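Metallopeptidase containing co-catalytic metalloactive site (Shewanella denitrificans OS217, PDB 3B2Y) probably acts as a zinc-dependent metallocarboxypeptidase-like hydrolase of the peptidase M14 family, with a nickel ion in its metal site in this crystal. Local coordinates at residues A[33-38]-A[89-94]; A[54-59]-A[104-109]; A[181-186]-A[222-227]; A[202-207]-A[253-258]. All coordinates share one frame; numbering follows the deposited sequence.

Contact 1: A[33-38]-A[89-94]; sequences AEEVNR and FLRGLQ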
# COMPACT_ATOMS: atom_id res chain seq x y z
N ALA A 33 10.99 12.80 -2.44
CA ALA A 33 11.03 14.15 -1.97
C ALA A 33 10.85 15.17 -3.11
O ALA A 33 10.19 16.20 -2.92
CB ALA A 33 12.35 14.38 -1.25
N GLU A 34 11.38 14.85 -4.28
CA GLU A 34 11.19 15.68 -5.47
C GLU A 34 9.72 15.75 -5.82
O GLU A 34 9.22 16.83 -6.13
CB GLU A 34 11.93 15.12 -6.68
CG GLU A 34 13.43 15.25 -6.63
CD GLU A 34 14.12 14.73 -7.91
OE1 GLU A 34 13.59 13.78 -8.55
OE2 GLU A 34 15.20 15.26 -8.25
N GLU A 35 9.03 14.61 -5.77
CA GLU A 35 7.59 14.60 -6.12
C GLU A 35 6.74 15.31 -5.08
O GLU A 35 5.87 16.10 -5.44
CB GLU A 35 7.10 13.19 -6.37
CG GLU A 35 7.82 12.54 -7.54
CD GLU A 35 7.95 13.50 -8.76
OE1 GLU A 35 6.92 14.04 -9.25
OE2 GLU A 35 9.11 13.73 -9.21
N VAL A 36 6.99 15.07 -3.79
CA VAL A 36 6.16 15.72 -2.77
C VAL A 36 6.36 17.27 -2.74
O VAL A 36 5.41 18.01 -2.49
CB VAL A 36 6.31 15.09 -1.36
CG1 VAL A 36 6.42 13.57 -1.44
CG2 VAL A 36 7.42 15.68 -0.66
N ASN A 37 7.57 17.73 -3.00
CA ASN A 37 7.86 19.15 -3.12
C ASN A 37 7.00 19.74 -4.26
O ASN A 37 6.40 20.80 -4.10
CB ASN A 37 9.35 19.37 -3.44
CG ASN A 37 9.66 20.79 -3.95
OD1 ASN A 37 9.41 21.11 -5.13
ND2 ASN A 37 10.21 21.63 -3.08
N ARG A 38 6.96 19.02 -5.38
CA ARG A 38 6.32 19.51 -6.59
C ARG A 38 4.80 19.56 -6.42
O ARG A 38 4.14 20.45 -6.92
CB ARG A 38 6.71 18.62 -7.78
CG ARG A 38 6.09 19.04 -9.13
CD ARG A 38 6.42 18.01 -10.22
NE ARG A 38 5.86 16.67 -9.96
CZ ARG A 38 4.61 16.30 -10.24
NH1 ARG A 38 3.73 17.17 -10.72
NH2 ARG A 38 4.21 15.08 -9.97
N PHE A 89 3.10 6.59 -9.52
CA PHE A 89 1.77 7.18 -9.42
C PHE A 89 1.88 8.69 -9.18
O PHE A 89 1.30 9.46 -9.90
CB PHE A 89 1.01 6.47 -8.32
CG PHE A 89 -0.30 7.05 -8.01
CD1 PHE A 89 -1.31 6.98 -8.94
CD2 PHE A 89 -0.54 7.65 -6.79
CE1 PHE A 89 -2.54 7.53 -8.66
CE2 PHE A 89 -1.78 8.18 -6.49
CZ PHE A 89 -2.77 8.11 -7.43
N LEU A 90 2.70 9.08 -8.22
CA LEU A 90 2.98 10.49 -7.88
C LEU A 90 3.58 11.27 -9.04
O LEU A 90 3.22 12.43 -9.31
CB LEU A 90 3.94 10.57 -6.71
CG LEU A 90 3.33 10.09 -5.41
CD1 LEU A 90 4.31 10.31 -4.29
CD2 LEU A 90 1.99 10.74 -5.11
N ARG A 91 4.47 10.62 -9.78
CA ARG A 91 5.03 11.27 -10.96
C ARG A 91 3.95 11.67 -11.96
O ARG A 91 4.12 12.66 -12.67
CB ARG A 91 6.12 10.41 -11.62
CG ARG A 91 7.38 10.31 -10.81
CD ARG A 91 8.61 10.07 -11.65
NE ARG A 91 9.78 9.94 -10.78
CZ ARG A 91 10.93 9.36 -11.11
NH1 ARG A 91 11.12 8.80 -12.30
NH2 ARG A 91 11.91 9.32 -10.21
N GLY A 92 2.84 10.93 -12.02
CA GLY A 92 1.77 11.17 -12.99
C GLY A 92 0.74 12.23 -12.59
O GLY A 92 0.02 12.73 -13.44
N LEU A 93 0.74 12.62 -11.33
CA LEU A 93 -0.28 13.49 -10.73
C LEU A 93 0.08 14.97 -10.90
O LEU A 93 1.23 15.30 -10.90
CB LEU A 93 -0.31 13.24 -9.22
CG LEU A 93 -0.81 11.88 -8.75
CD1 LEU A 93 -0.98 11.86 -7.23
CD2 LEU A 93 -2.10 11.53 -9.46
N GLN A 94 -0.94 15.82 -10.89
CA GLN A 94 -0.77 17.26 -10.74
C GLN A 94 -1.45 17.72 -9.46
O GLN A 94 -2.37 17.06 -8.94
CB GLN A 94 -1.37 17.98 -11.98
CG GLN A 94 -0.55 17.83 -13.30
CD GLN A 94 0.90 18.33 -13.17
OE1 GLN A 94 1.15 19.38 -12.58
NE2 GLN A 94 1.85 17.59 -13.73
O HOH W 1 10.74 11.89 -8.66
O HOH W 2 7.04 14.29 -12.48
O HOH W 3 3.88 20.09 -11.17
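Arg38 reaches across from helix 25-39 to the backbone just beyond helix 81-92, joining two neighbouring helices of the M14 alpha/beta fold. Its guanidinium meets Leu93 O end-on, with both terminal nitrogens on that one oxygen: NH1 donates to Leu93 O at 3.1 Å, and NH2 donates to the same oxygen, also at 3.1 Å. Leu93 O lies in the guanidinium plane, and each N-H...O angle is 150°, the moderate bend of a bond shared by two donors. The third nitrogen is used within the helix, one turn back: Arg38 NE bonds Glu35 OE1 at 2.9 Å in a salt bridge, and NH2 adds a second hydrogen bond to the same oxygen. Arginine suits the place because its several N-H groups can meet Glu35 OE1 and Leu93 O, both close to the guanidinium plane. An alanine in place of Arg38 would probably leave Glu35 OE1 and Leu93 O without these donors, and the carboxylate freer to turn.

The chain of Glu35, bent at chi2 (-45°), lays its CD 3.8 Å from Arg91 CG. Nearer the backbone, Glu35 CB packs on Leu90 CB at 4.1 Å; the buried leucine also touches Leu32 and Leu39 of the first helix. Farther out, Gln94 OE1 accepts from a water that in turn accepts from Arg38 NH1, and another water takes a hydrogen bond from Arg91 NE at 3.0 Å.

Contact 2: A[54-59]-A[104-109]; sequences INLYQS and SLLPLV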
# COMPACT_ATOMS: atom_id res chain seq x y z
N ILE A 54 9.54 7.48 8.83
CA ILE A 54 8.28 6.91 8.41
C ILE A 54 7.30 8.08 8.33
O ILE A 54 6.82 8.60 9.35
CB ILE A 54 7.75 5.82 9.37
CG1 ILE A 54 8.77 4.66 9.37
CG2 ILE A 54 6.34 5.42 8.93
CD1 ILE A 54 8.70 3.79 10.58
N ASN A 55 7.06 8.54 7.10
CA ASN A 55 6.36 9.77 6.82
C ASN A 55 4.96 9.51 6.29
O ASN A 55 4.73 8.63 5.42
CB ASN A 55 7.19 10.56 5.83
CG ASN A 55 8.47 11.09 6.45
OD1 ASN A 55 8.51 11.47 7.62
ND2 ASN A 55 9.50 11.15 5.66
N LEU A 56 4.05 10.35 6.76
CA LEU A 56 2.72 10.48 6.13
C LEU A 56 2.73 11.79 5.36
O LEU A 56 3.15 12.83 5.91
CB LEU A 56 1.66 10.57 7.20
CG LEU A 56 0.20 10.72 6.79
CD1 LEU A 56 -0.30 9.53 6.04
CD2 LEU A 56 -0.66 11.00 8.02
N TYR A 57 2.33 11.77 4.10
CA TYR A 57 2.17 12.99 3.33
C TYR A 57 0.70 13.30 3.11
O TYR A 57 -0.04 12.47 2.76
CB TYR A 57 2.88 12.91 2.00
CG TYR A 57 4.31 12.65 2.15
CD1 TYR A 57 4.77 11.38 2.25
CD2 TYR A 57 5.21 13.68 2.27
CE1 TYR A 57 6.10 11.12 2.44
CE2 TYR A 57 6.51 13.45 2.46
CZ TYR A 57 6.97 12.18 2.54
OH TYR A 57 8.28 11.98 2.72
N GLN A 58 0.32 14.53 3.32
CA GLN A 58 -1.08 14.95 3.14
C GLN A 58 -1.16 16.31 2.50
O GLN A 58 -0.19 17.03 2.46
CB GLN A 58 -1.79 15.01 4.49
CG GLN A 58 -1.76 13.79 5.33
CD GLN A 58 -2.63 13.96 6.54
OE1 GLN A 58 -2.35 14.80 7.41
NE2 GLN A 58 -3.71 13.20 6.60
N SER A 59 -2.37 16.68 2.06
CA SER A 59 -2.64 18.03 1.57
C SER A 59 -2.37 19.00 2.70
O SER A 59 -2.50 18.66 3.90
CB SER A 59 -4.09 18.20 1.07
OG SER A 59 -4.57 17.03 0.42
N SER A 104 -4.07 11.12 1.36
CA SER A 104 -2.93 10.88 2.26
C SER A 104 -2.12 9.71 1.77
O SER A 104 -2.67 8.79 1.20
CB SER A 104 -3.49 10.69 3.65
OG SER A 104 -4.13 11.91 4.12
N LEU A 105 -0.80 9.78 1.94
CA LEU A 105 0.14 8.77 1.40
C LEU A 105 1.13 8.32 2.49
O LEU A 105 1.63 9.13 3.24
CB LEU A 105 0.90 9.36 0.23
CG LEU A 105 0.06 9.90 -0.91
CD1 LEU A 105 0.92 10.77 -1.81
CD2 LEU A 105 -0.58 8.75 -1.64
N LEU A 106 1.27 7.03 2.67
CA LEU A 106 2.16 6.39 3.66
C LEU A 106 3.03 5.40 2.83
O LEU A 106 2.76 4.23 2.74
CB LEU A 106 1.31 5.74 4.75
CG LEU A 106 1.86 5.23 6.05
CD1 LEU A 106 2.39 6.41 6.90
CD2 LEU A 106 0.70 4.57 6.80
N PRO A 107 4.05 5.93 2.15
CA PRO A 107 4.73 5.24 1.09
C PRO A 107 5.57 4.05 1.56
O PRO A 107 5.80 3.13 0.80
CB PRO A 107 5.72 6.30 0.54
CG PRO A 107 5.25 7.56 0.99
CD PRO A 107 4.54 7.30 2.31
N LEU A 108 6.09 4.12 2.78
CA LEU A 108 7.11 3.16 3.20
C LEU A 108 7.12 2.98 4.71
O LEU A 108 7.81 3.72 5.41
CB LEU A 108 8.48 3.60 2.74
CG LEU A 108 9.69 2.68 3.04
CD1 LEU A 108 9.39 1.17 2.60
CD2 LEU A 108 11.02 3.24 2.41
N VAL A 109 6.38 2.00 5.20
CA VAL A 109 6.21 1.77 6.63
C VAL A 109 7.39 0.99 7.28
O VAL A 109 7.73 1.20 8.46
CB VAL A 109 4.90 1.05 6.83
CG1 VAL A 109 4.74 0.48 8.24
CG2 VAL A 109 3.73 1.97 6.42
O HOH W 4 5.78 6.10 4.98
O HOH W 5 8.38 6.91 4.98
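A single antiparallel bridge, Tyr57 with Leu105, docks hairpin strand 52-58 onto strand 102-106, and the antiparallel hairpin 42-49/52-58 thereby extends the mixed sheet beyond strand 102-106, consistent with the mixed eight-stranded sheet of M14 peptidases. The pair is hydrogen-bonded in both directions: Tyr57 N donates to Leu105 O at 2.9 Å, and Leu105 N returns the bond to Tyr57 O. Two CA-H...O contacts flank it, from Leu56 CA to Leu105 O and from Ser104 CA to Tyr57 O.

One side chain pair adds a polar bond. The extended chain of Gln58 carries its amide to the serine, where NE2 donates to Ser104 OG at 2.8 Å, nearly in the amide plane. A small serine suits this place because its hydroxyl sits close to the backbone, and beside it Leu157 and Ala161 of helix 155-161 pack around the pair. Among the apolar groups, Leu56 CD1 meets Leu106 CD1 at 4.2 Å, while the edge of the Tyr57 ring, at CE1, lies against Pro107 CG at 3.9 Å. That ring also rests on Leu32 and Val36 of helix 25-39.

Beyond Leu106 the second strand gives way to a loop, and waters take the place of direct strand bonds. Pro107 has no N-H to give Asn55 O; its CD lies there instead, at 3.4 Å, and a water donates to that oxygen while accepting from Leu108 N at 3.0 Å.

Contact 3: A[181-186]-A[222-227]; sequences YSFEPT and IFNHFD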
# COMPACT_ATOMS: atom_id res chain seq x y z
N TYR A 181 -7.53 -8.29 -1.86
CA TYR A 181 -8.40 -8.39 -0.69
C TYR A 181 -9.32 -7.19 -0.67
O TYR A 181 -8.87 -6.08 -0.89
CB TYR A 181 -7.57 -8.29 0.58
CG TYR A 181 -6.64 -9.42 0.86
CD1 TYR A 181 -5.34 -9.43 0.37
CD2 TYR A 181 -7.04 -10.46 1.67
CE1 TYR A 181 -4.49 -10.45 0.66
CE2 TYR A 181 -6.19 -11.47 2.00
CZ TYR A 181 -4.92 -11.48 1.49
OH TYR A 181 -4.10 -12.55 1.82
N SER A 182 -10.58 -7.34 -0.34
CA SER A 182 -11.45 -6.18 -0.27
C SER A 182 -12.42 -6.24 0.93
O SER A 182 -12.76 -7.31 1.40
CB SER A 182 -12.22 -6.00 -1.59
OG SER A 182 -13.36 -6.77 -1.61
N PHE A 183 -12.86 -5.06 1.37
CA PHE A 183 -13.82 -4.88 2.48
C PHE A 183 -14.83 -3.82 2.01
O PHE A 183 -14.47 -2.71 1.65
CB PHE A 183 -13.11 -4.42 3.76
CG PHE A 183 -11.91 -5.28 4.18
CD1 PHE A 183 -10.69 -5.19 3.50
CD2 PHE A 183 -12.01 -6.15 5.22
CE1 PHE A 183 -9.61 -5.96 3.88
CE2 PHE A 183 -10.95 -6.92 5.58
CZ PHE A 183 -9.74 -6.81 4.91
N GLU A 184 -16.11 -4.20 1.98
CA GLU A 184 -17.22 -3.28 1.76
C GLU A 184 -18.31 -3.63 2.76
O GLU A 184 -18.43 -4.80 3.16
CB GLU A 184 -17.80 -3.39 0.34
CG GLU A 184 -16.74 -3.24 -0.76
CD GLU A 184 -17.33 -3.07 -2.16
OE1 GLU A 184 -18.40 -2.44 -2.29
OE2 GLU A 184 -16.73 -3.58 -3.13
N PRO A 185 -19.14 -2.65 3.14
CA PRO A 185 -20.27 -2.93 4.04
C PRO A 185 -21.47 -3.49 3.27
O PRO A 185 -22.55 -2.91 3.31
CB PRO A 185 -20.57 -1.56 4.65
CG PRO A 185 -20.30 -0.61 3.51
CD PRO A 185 -19.11 -1.23 2.76
N THR A 186 -21.28 -4.61 2.60
CA THR A 186 -22.28 -5.25 1.76
C THR A 186 -22.00 -6.74 1.85
O THR A 186 -20.91 -7.14 2.29
CB THR A 186 -22.20 -4.75 0.26
OG1 THR A 186 -20.93 -5.08 -0.31
CG2 THR A 186 -22.42 -3.24 0.15
N ILE A 222 -10.61 -11.65 -2.51
CA ILE A 222 -10.87 -12.20 -1.17
C ILE A 222 -11.68 -11.15 -0.41
O ILE A 222 -11.19 -10.04 -0.19
CB ILE A 222 -9.55 -12.51 -0.43
CG1 ILE A 222 -8.83 -13.69 -1.08
CG2 ILE A 222 -9.79 -12.77 1.08
CD1 ILE A 222 -7.27 -13.43 -1.16
N PHE A 223 -12.90 -11.49 -0.00
CA PHE A 223 -13.82 -10.47 0.46
C PHE A 223 -14.12 -10.50 1.97
O PHE A 223 -14.55 -11.52 2.52
CB PHE A 223 -15.11 -10.60 -0.33
CG PHE A 223 -16.09 -9.50 -0.10
CD1 PHE A 223 -15.77 -8.21 -0.45
CD2 PHE A 223 -17.36 -9.77 0.41
CE1 PHE A 223 -16.69 -7.18 -0.27
CE2 PHE A 223 -18.27 -8.74 0.60
CZ PHE A 223 -17.90 -7.43 0.25
N ASN A 224 -13.89 -9.37 2.64
CA ASN A 224 -14.28 -9.21 4.03
C ASN A 224 -13.67 -10.26 4.93
O ASN A 224 -14.31 -10.74 5.86
CB ASN A 224 -15.80 -9.17 4.19
CG ASN A 224 -16.39 -7.78 3.93
OD1 ASN A 224 -15.67 -6.79 3.84
ND2 ASN A 224 -17.70 -7.70 3.86
N HIS A 225 -12.41 -10.58 4.68
CA HIS A 225 -11.64 -11.48 5.53
C HIS A 225 -10.88 -10.62 6.58
O HIS A 225 -9.90 -10.01 6.26
CB HIS A 225 -10.64 -12.26 4.67
CG HIS A 225 -9.66 -13.08 5.46
ND1 HIS A 225 -9.94 -14.36 5.88
CD2 HIS A 225 -8.41 -12.79 5.91
CE1 HIS A 225 -8.89 -14.84 6.55
NE2 HIS A 225 -7.96 -13.90 6.59
N PHE A 226 -11.37 -10.58 7.79
CA PHE A 226 -10.74 -9.81 8.85
C PHE A 226 -9.63 -10.54 9.58
O PHE A 226 -9.74 -11.68 9.89
CB PHE A 226 -11.74 -9.24 9.81
CG PHE A 226 -12.62 -8.20 9.22
CD1 PHE A 226 -13.68 -8.53 8.43
CD2 PHE A 226 -12.39 -6.86 9.46
CE1 PHE A 226 -14.47 -7.57 7.88
CE2 PHE A 226 -13.19 -5.93 8.91
CZ PHE A 226 -14.23 -6.29 8.12
N ASP A 227 -8.55 -9.84 9.81
CA ASP A 227 -7.42 -10.37 10.54
C ASP A 227 -6.85 -9.20 11.34
O ASP A 227 -7.60 -8.26 11.65
CB ASP A 227 -6.43 -10.93 9.54
CG ASP A 227 -5.95 -9.89 8.56
OD1 ASP A 227 -6.40 -8.71 8.63
OD2 ASP A 227 -5.07 -10.27 7.74
O HOH W 6 -10.78 -9.08 2.70
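Phe183 meets Asn224, Phe226 and His225 in turn. Its CB lies 3.5 Å from Asn224 OD1 and its CG 4.1 Å from that same Asn224 OD1, the two side chains sliding past each other in opposite directions. Farther out, CD2 lies over one face of the Phe226 ring, offset toward the rim and 3.7 Å from Phe226 CZ. The two rings make an edge-to-face pair with planes 72° apart, Phe183 supplying the edge. At the far end, CE2 comes to 3.3 Å from His225 O, and CZ lies nearly as close to it.

These groups stand where two parallel strands, 179-183 and 221-223, end together, the latter being the outermost strand at this side of the mixed sheet. Ser182 N donates to Ile222 O, and Asn224 N to Ser182 O at 2.7 Å, almost straight at 177°. Asn224, with positive phi (57°), then turns the chain away; its ND2 donates to Glu184 O at 3.1 Å, and OD1 takes a weak bond from Glu184 N. An asparagine suits this place because its amide offers both a donor and an acceptor to one backbone. Within the paired strands, Ile222 CD1 makes a CH-pi contact over one face of the Tyr181 ring, whose side chain also packs on Glu246, the predicted proton donor/acceptor.

Contact 4: A[202-207]-A[253-258]; sequences QYFKLA and FDRRVQ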
# COMPACT_ATOMS: atom_id res chain seq x y z
N GLN A 202 -5.66 -6.16 -16.02
CA GLN A 202 -5.10 -5.63 -17.27
C GLN A 202 -3.61 -6.01 -17.41
O GLN A 202 -3.08 -6.10 -18.52
CB GLN A 202 -5.21 -4.09 -17.35
CG GLN A 202 -6.58 -3.43 -17.10
CD GLN A 202 -6.47 -1.93 -16.65
OE1 GLN A 202 -5.65 -1.54 -15.77
NE2 GLN A 202 -7.35 -1.10 -17.24
N TYR A 203 -2.94 -6.24 -16.28
CA TYR A 203 -1.51 -6.51 -16.24
C TYR A 203 -1.14 -8.00 -16.06
O TYR A 203 -0.16 -8.46 -16.64
CB TYR A 203 -0.86 -5.67 -15.14
CG TYR A 203 -0.81 -4.21 -15.50
CD1 TYR A 203 0.24 -3.69 -16.26
CD2 TYR A 203 -1.85 -3.36 -15.13
CE1 TYR A 203 0.25 -2.32 -16.62
CE2 TYR A 203 -1.84 -2.01 -15.48
CZ TYR A 203 -0.80 -1.49 -16.21
OH TYR A 203 -0.81 -0.15 -16.55
N PHE A 204 -1.90 -8.72 -15.23
CA PHE A 204 -1.60 -10.11 -14.89
C PHE A 204 -2.85 -10.95 -14.91
O PHE A 204 -3.96 -10.42 -14.84
CB PHE A 204 -0.95 -10.23 -13.49
CG PHE A 204 0.22 -9.30 -13.29
CD1 PHE A 204 1.42 -9.55 -13.95
CD2 PHE A 204 0.09 -8.19 -12.49
CE1 PHE A 204 2.51 -8.68 -13.77
CE2 PHE A 204 1.18 -7.32 -12.30
CZ PHE A 204 2.38 -7.57 -12.99
N LYS A 205 -2.68 -12.26 -15.02
CA LYS A 205 -3.78 -13.21 -14.88
C LYS A 205 -4.21 -13.21 -13.43
O LYS A 205 -3.36 -13.10 -12.52
CB LYS A 205 -3.36 -14.62 -15.34
CG LYS A 205 -3.50 -14.82 -16.85
N LEU A 206 -5.53 -13.25 -13.25
CA LEU A 206 -6.18 -13.34 -11.94
C LEU A 206 -5.96 -14.71 -11.34
O LEU A 206 -6.07 -15.76 -12.06
CB LEU A 206 -7.71 -13.15 -12.07
CG LEU A 206 -8.16 -11.79 -12.58
CD1 LEU A 206 -9.67 -11.72 -12.53
CD2 LEU A 206 -7.48 -10.64 -11.79
N ALA A 207 -5.76 -14.73 -10.04
CA ALA A 207 -5.72 -15.99 -9.31
C ALA A 207 -7.11 -16.59 -9.22
O ALA A 207 -8.04 -15.93 -8.78
CB ALA A 207 -5.17 -15.80 -7.95
N PHE A 253 9.40 -6.63 -12.72
CA PHE A 253 9.33 -5.61 -11.70
C PHE A 253 8.66 -4.36 -12.22
O PHE A 253 7.78 -3.83 -11.59
CB PHE A 253 10.73 -5.28 -11.16
CG PHE A 253 10.70 -4.33 -9.99
CD1 PHE A 253 10.26 -4.76 -8.75
CD2 PHE A 253 11.02 -2.99 -10.16
CE1 PHE A 253 10.21 -3.89 -7.68
CE2 PHE A 253 10.96 -2.11 -9.08
CZ PHE A 253 10.55 -2.55 -7.86
N ASP A 254 9.10 -3.89 -13.38
CA ASP A 254 8.54 -2.64 -13.90
C ASP A 254 7.06 -2.76 -14.27
O ASP A 254 6.29 -1.82 -14.10
CB ASP A 254 9.43 -2.09 -15.02
CG ASP A 254 10.72 -1.41 -14.47
OD1 ASP A 254 10.73 -0.95 -13.29
OD2 ASP A 254 11.73 -1.34 -15.23
N ARG A 255 6.64 -3.94 -14.71
CA ARG A 255 5.22 -4.19 -14.88
C ARG A 255 4.46 -4.18 -13.54
O ARG A 255 3.28 -3.82 -13.48
CB ARG A 255 5.01 -5.55 -15.55
CG ARG A 255 3.69 -5.72 -16.24
CD ARG A 255 3.74 -6.82 -17.30
NE ARG A 255 2.42 -6.98 -17.91
CZ ARG A 255 1.92 -6.17 -18.84
NH1 ARG A 255 2.60 -5.13 -19.29
NH2 ARG A 255 0.70 -6.40 -19.31
N ARG A 256 5.12 -4.62 -12.47
CA ARG A 256 4.46 -4.60 -11.16
C ARG A 256 4.32 -3.19 -10.67
O ARG A 256 3.28 -2.87 -10.12
CB ARG A 256 5.24 -5.42 -10.12
CG ARG A 256 4.99 -6.96 -10.25
CD ARG A 256 6.27 -7.74 -10.07
NE ARG A 256 6.89 -7.45 -8.79
CZ ARG A 256 8.14 -7.77 -8.47
NH1 ARG A 256 8.89 -8.45 -9.32
NH2 ARG A 256 8.67 -7.38 -7.34
N VAL A 257 5.30 -2.36 -10.98
CA VAL A 257 5.29 -0.94 -10.65
C VAL A 257 4.14 -0.29 -11.36
O VAL A 257 3.34 0.41 -10.72
CB VAL A 257 6.63 -0.28 -11.01
CG1 VAL A 257 6.53 1.24 -10.89
CG2 VAL A 257 7.78 -0.83 -10.09
N GLN A 258 3.99 -0.61 -12.65
CA GLN A 258 2.90 -0.11 -13.46
C GLN A 258 1.52 -0.54 -12.96
O GLN A 258 0.61 0.28 -12.90
CB GLN A 258 3.09 -0.48 -14.94
CG GLN A 258 4.23 0.31 -15.56
CD GLN A 258 4.70 -0.29 -16.90
OE1 GLN A 258 4.58 -1.50 -17.15
NE2 GLN A 258 5.23 0.57 -17.76
O HOH W 7 -1.74 -8.25 -19.31
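Tyr203 O is gripped by the guanidinium of Arg255: NE donates to it at 3.2 Å, and NH2 adds a weak bond at 3.5 Å. The carbonyl sits 19° out of the guanidinium plane, so NE meets it at a tilt. Next to it, a water donates to Gln202 O at 2.7 Å and accepts from Arg255 NH2, lying at the edge of the guanidinium in its plane. Chi1 (-158°) sets Arg255 CG anti to the backbone N, 4.0 Å from both Phe204 CZ and Tyr203 CD1; the extended chain from CG to NE gives the reach.

The arginine belongs to the first turns of helix 253-271, whereas its acceptor, Tyr203 O, lies on the loop after helix 191-201, so one long side chain bridges loop and helix. An alanine here would probably leave Tyr203 O without these donors and open a gap beside the Tyr203 and Phe204 rings. Tyr203 CD1 lies over the centre of the guanidinium, though ring and guanidinium planes are 57° apart. The neighbouring ring atom, Tyr203 CE1, touches Gln258 CB at 3.8 Å. Phe204 pushes its CZ against Arg256 CG at 3.8 Å; that second arginine has its charged end held by a salt bridge to Glu171 and a cation-pi contact with Trp13.

How the contacts relate
From the N terminus the chain passes 33-38 and then 54-59 before contact 1 closes at 89-94 and contact 2 at 104-109, so these two loops cross. They also touch: Leu90 CD2 packs on Leu105 CD1 at 3.5 Å, joining helix 81-92 to strand 102-106, and Val36 CG1 on Tyr57 CE2 at 3.9 Å, joining helix 25-39 to the hairpin strand. Contacts 3 and 4 follow in series and likewise cross: 181-186 and 202-207 open before 222-227 and 253-258 close. Contact 3 holds the other edge, strand 221-223, of the sheet that contact 2 extends, about 24 Å from contact 2 between centres, while contact 4 ties a loop to helix 253-271.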